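Local coordinates for rubisco operon transcriptional regulator (Synechocystis sp., PDB 5Y2W), which probably acts as a LysR-type transcriptional repressor of carbon-metabolism genes, its regulatory domain binding 2-phosphoglycolate, at residues A[77-82]-A[210-215]. Sequence-based numbering, arbitrary orientation.
Sequences QPFLDN and AVTKNM. With PGA (2-phosphoglycolic acid), chain B.
Thr-212, the first residue past helix 199-211, sets its side chain against Phe-79 of strand 74-79. The contact is van der Waals: Thr-212 CB lies 3.5 Å from Phe-79 O, and Thr-212 CG2 approaches Phe-79 CD2 obliquely at 4.1 Å. With chi1 at 56°, OG1 sits between the threonine's own N and carbonyl carbon, where it hydrogen-bonds Leu-208 O one helical turn back; it touches Phe-79 CB without bonding across the contact. Further along, the Leu-80 branch CD1 reaches Met-215, 4.0 Å from its CB and 4.1 Å from its SD. Phe-24 of helix 24-35 packs on Leu-80, Thr-212 and Met-215 alike.

The polar link between the segments runs through one water, which accepts from Asp-81 N (2.9 Å) and donates to Met-215 O (3.0 Å).

Beyond the corner at Leu-80, Asn-82 turns to the ligand. Its ND2 donates to O1 of the 2-phosphoglycolate carboxylate at 2.7 Å (N-H...O angle 156°), while Ser-160 and Ser-66 hold the amide through OD1 and ND2. A leucine here would probably leave that carboxylate oxygen without its amide donor and both serine hydroxyls without this partner. The chain thus passes from one sheet to the other beside the effector pocket, as in the two-lobed, periplasmic-binding-protein-like regulatory domain of LysR-type regulators.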
ATOM      1  N   GLN A  77      -3.680  18.601 -15.319  1.00 48.84           N
ATOM      2  CA  GLN A  77      -2.944  19.703 -14.732  1.00 53.61           C
ATOM      3  C   GLN A  77      -2.006  19.219 -13.659  1.00 47.75           C
ATOM      4  O   GLN A  77      -2.417  18.387 -12.850  1.00 47.88           O
ATOM      5  CB  GLN A  77      -3.902  20.672 -14.058  1.00 51.62           C
ATOM      6  CG  GLN A  77      -5.054  21.083 -14.947  1.00 60.81           C
ATOM      7  CD  GLN A  77      -5.921  22.120 -14.273  1.00 57.97           C
ATOM      8  OE1 GLN A  77      -5.437  23.172 -13.887  1.00 51.41           O
ATOM      9  NE2 GLN A  77      -7.196  21.801 -14.085  1.00 58.68           N
ATOM     10  N   PRO A  78      -0.796  19.821 -13.580  1.00 49.90           N
ATOM     11  CA  PRO A  78       0.049  19.547 -12.437  1.00 47.84           C
ATOM     12  C   PRO A  78      -0.498  20.282 -11.247  1.00 46.07           C
ATOM     13  O   PRO A  78      -0.977  21.387 -11.394  1.00 45.20           O
ATOM     14  CB  PRO A  78       1.382  20.146 -12.836  1.00 50.60           C
ATOM     15  CG  PRO A  78       1.016  21.338 -13.703  1.00 51.85           C
ATOM     16  CD  PRO A  78      -0.259  20.933 -14.404  1.00 48.99           C
ATOM     17  N   PHE A  79      -0.438  19.649 -10.074  1.00 47.10           N
ATOM     18  CA  PHE A  79      -0.878  20.265  -8.821  1.00 42.36           C
ATOM     19  C   PHE A  79       0.127  20.141  -7.675  1.00 39.25           C
ATOM     20  O   PHE A  79      -0.008  20.832  -6.698  1.00 35.09           O
ATOM     21  CB  PHE A  79      -2.245  19.724  -8.390  1.00 43.29           C
ATOM     22  CG  PHE A  79      -2.258  18.257  -8.036  1.00 41.52           C
ATOM     23  CD1 PHE A  79      -2.515  17.305  -8.995  1.00 41.63           C
ATOM     24  CD2 PHE A  79      -2.042  17.852  -6.714  1.00 44.34           C
ATOM     25  CE1 PHE A  79      -2.542  15.960  -8.667  1.00 41.80           C
ATOM     26  CE2 PHE A  79      -2.074  16.509  -6.374  1.00 42.81           C
ATOM     27  CZ  PHE A  79      -2.311  15.558  -7.342  1.00 39.53           C
ATOM     28  N   LEU A  80       1.170  19.325  -7.812  1.00 41.43           N
ATOM     29  CA  LEU A  80       2.115  19.085  -6.706  1.00 40.03           C
ATOM     30  C   LEU A  80       3.334  18.383  -7.239  1.00 35.06           C
ATOM     31  O   LEU A  80       3.238  17.499  -8.039  1.00 39.28           O
ATOM     32  CB  LEU A  80       1.428  18.242  -5.565  1.00 43.20           C
ATOM     33  CG  LEU A  80       2.049  18.341  -4.168  1.00 41.65           C
ATOM     34  CD1 LEU A  80       2.168  19.766  -3.647  1.00 46.49           C
ATOM     35  CD2 LEU A  80       1.264  17.523  -3.181  1.00 47.38           C
ATOM     36  N   ASP A  81       4.495  18.789  -6.796  1.00 33.79           N
ATOM     37  CA  ASP A  81       5.719  18.113  -7.169  1.00 39.85           C
ATOM     38  C   ASP A  81       5.766  16.736  -6.533  1.00 38.11           C
ATOM     39  O   ASP A  81       5.229  16.529  -5.455  1.00 37.88           O
ATOM     40  CB  ASP A  81       6.924  18.882  -6.651  1.00 45.07           C
ATOM     41  CG  ASP A  81       7.100  20.205  -7.358  1.00 50.40           C
ATOM     42  OD1 ASP A  81       6.390  20.430  -8.359  1.00 48.60           O
ATOM     43  OD2 ASP A  81       7.958  21.001  -6.924  1.00 61.20           O
ATOM     44  N   ASN A  82       6.438  15.827  -7.218  1.00 35.09           N
ATOM     45  CA  ASN A  82       6.603  14.487  -6.746  1.00 37.69           C
ATOM     46  C   ASN A  82       8.068  14.084  -6.899  1.00 34.60           C
ATOM     47  O   ASN A  82       8.425  13.254  -7.736  1.00 36.94           O
ATOM     48  CB  ASN A  82       5.704  13.574  -7.553  1.00 37.51           C
ATOM     49  CG  ASN A  82       5.789  12.135  -7.079  1.00 37.75           C
ATOM     50  OD1 ASN A  82       6.070  11.849  -5.880  1.00 35.41           O
ATOM     51  ND2 ASN A  82       5.575  11.225  -8.005  1.00 30.68           N
ATOM     52  N   ALA A 210      -7.373  24.357  -6.057  1.00 48.02           N
ATOM     53  CA  ALA A 210      -7.326  25.525  -5.199  1.00 49.54           C
ATOM     54  C   ALA A 210      -6.512  25.231  -3.976  1.00 45.25           C
ATOM     55  O   ALA A 210      -5.652  26.001  -3.622  1.00 52.33           O
ATOM     56  CB  ALA A 210      -8.747  25.954  -4.826  1.00 53.14           C
ATOM     57  N   VAL A 211      -6.761  24.097  -3.315  1.00 54.52           N
ATOM     58  CA  VAL A 211      -6.072  23.862  -2.025  1.00 55.04           C
ATOM     59  C   VAL A 211      -4.572  23.620  -2.182  1.00 58.52           C
ATOM     60  O   VAL A 211      -3.777  23.862  -1.239  1.00 55.67           O
ATOM     61  CB  VAL A 211      -6.712  22.726  -1.191  1.00 63.73           C
ATOM     62  CG1 VAL A 211      -8.146  23.099  -0.859  1.00 64.91           C
ATOM     63  CG2 VAL A 211      -6.625  21.381  -1.893  1.00 62.42           C
ATOM     64  N   THR A 212      -4.162  23.164  -3.369  1.00 55.44           N
ATOM     65  CA  THR A 212      -2.753  22.868  -3.583  1.00 57.56           C
ATOM     66  C   THR A 212      -1.974  23.997  -4.199  1.00 59.91           C
ATOM     67  O   THR A 212      -0.792  23.795  -4.526  1.00 48.71           O
ATOM     68  CB  THR A 212      -2.577  21.601  -4.443  1.00 53.66           C
ATOM     69  OG1 THR A 212      -3.271  21.750  -5.694  1.00 55.24           O
ATOM     70  CG2 THR A 212      -3.154  20.407  -3.672  1.00 54.77           C
ATOM     71  N   LYS A 213      -2.586  25.179  -4.336  1.00 63.90           N
ATOM     72  CA  LYS A 213      -2.059  26.094  -5.315  1.00 65.64           C
ATOM     73  C   LYS A 213      -0.568  26.390  -5.192  1.00 74.17           C
ATOM     74  O   LYS A 213       0.162  26.080  -6.129  1.00 93.07           O
ATOM     75  CB  LYS A 213      -2.864  27.360  -5.478  1.00 67.79           C
ATOM     76  CG  LYS A 213      -2.292  28.151  -6.639  1.00 72.18           C
ATOM     77  CD  LYS A 213      -3.122  29.349  -7.052  1.00 80.24           C
ATOM     78  CE  LYS A 213      -2.380  30.160  -8.119  1.00 83.01           C
ATOM     79  NZ  LYS A 213      -2.903  31.556  -8.187  1.00 91.15           N
ATOM     80  N   ASN A 214      -0.077  26.958  -4.090  1.00 77.63           N
ATOM     81  CA  ASN A 214       1.406  27.221  -4.010  1.00 75.51           C
ATOM     82  C   ASN A 214       2.149  26.322  -3.001  1.00 67.89           C
ATOM     83  O   ASN A 214       3.129  26.718  -2.378  1.00 65.07           O
ATOM     84  CB  ASN A 214       1.693  28.706  -3.742  1.00 75.16           C
ATOM     85  CG  ASN A 214       1.218  29.589  -4.872  1.00 80.77           C
ATOM     86  OD1 ASN A 214       0.270  30.355  -4.714  1.00 84.43           O
ATOM     87  ND2 ASN A 214       1.835  29.445  -6.042  1.00 84.79           N
ATOM     88  N   MET A 215       1.659  25.098  -2.871  1.00 60.25           N
ATOM     89  CA  MET A 215       2.068  24.177  -1.827  1.00 61.70           C
ATOM     90  C   MET A 215       3.429  23.574  -2.191  1.00 64.47           C
ATOM     91  O   MET A 215       3.646  23.165  -3.344  1.00 59.28           O
ATOM     92  CB  MET A 215       0.972  23.091  -1.705  1.00 66.15           C
ATOM     93  CG  MET A 215       0.968  22.198  -0.483  1.00 63.88           C
ATOM     94  SD  MET A 215      -0.367  20.983  -0.712  1.00 62.67           S
ATOM     95  CE  MET A 215      -1.643  21.498   0.432  1.00 59.82           C
TER
HETATM   96  P   PGA B 401       4.140   3.956  -9.233  1.00 38.71           P
HETATM   97  O1P PGA B 401       3.962   5.562  -9.249  1.00 37.19           O
HETATM   98  O2P PGA B 401       3.216   3.450  -8.176  1.00 38.65           O
HETATM   99  O3P PGA B 401       5.639   3.750  -8.955  1.00 35.24           O
HETATM  100  O4P PGA B 401       3.577   3.522 -10.535  1.00 32.70           O
HETATM  101  C2  PGA B 401       4.087   6.446  -8.156  1.00 38.72           C
HETATM  102  C1  PGA B 401       4.856   7.713  -8.510  1.00 42.33           C
HETATM  103  O1  PGA B 401       5.044   8.594  -7.613  1.00 36.48           O
HETATM  104  O2  PGA B 401       5.269   7.831  -9.682  1.00 40.77           O
HETATM  105  O   HOH W   1       4.955  21.208  -5.182  1.00 44.88           O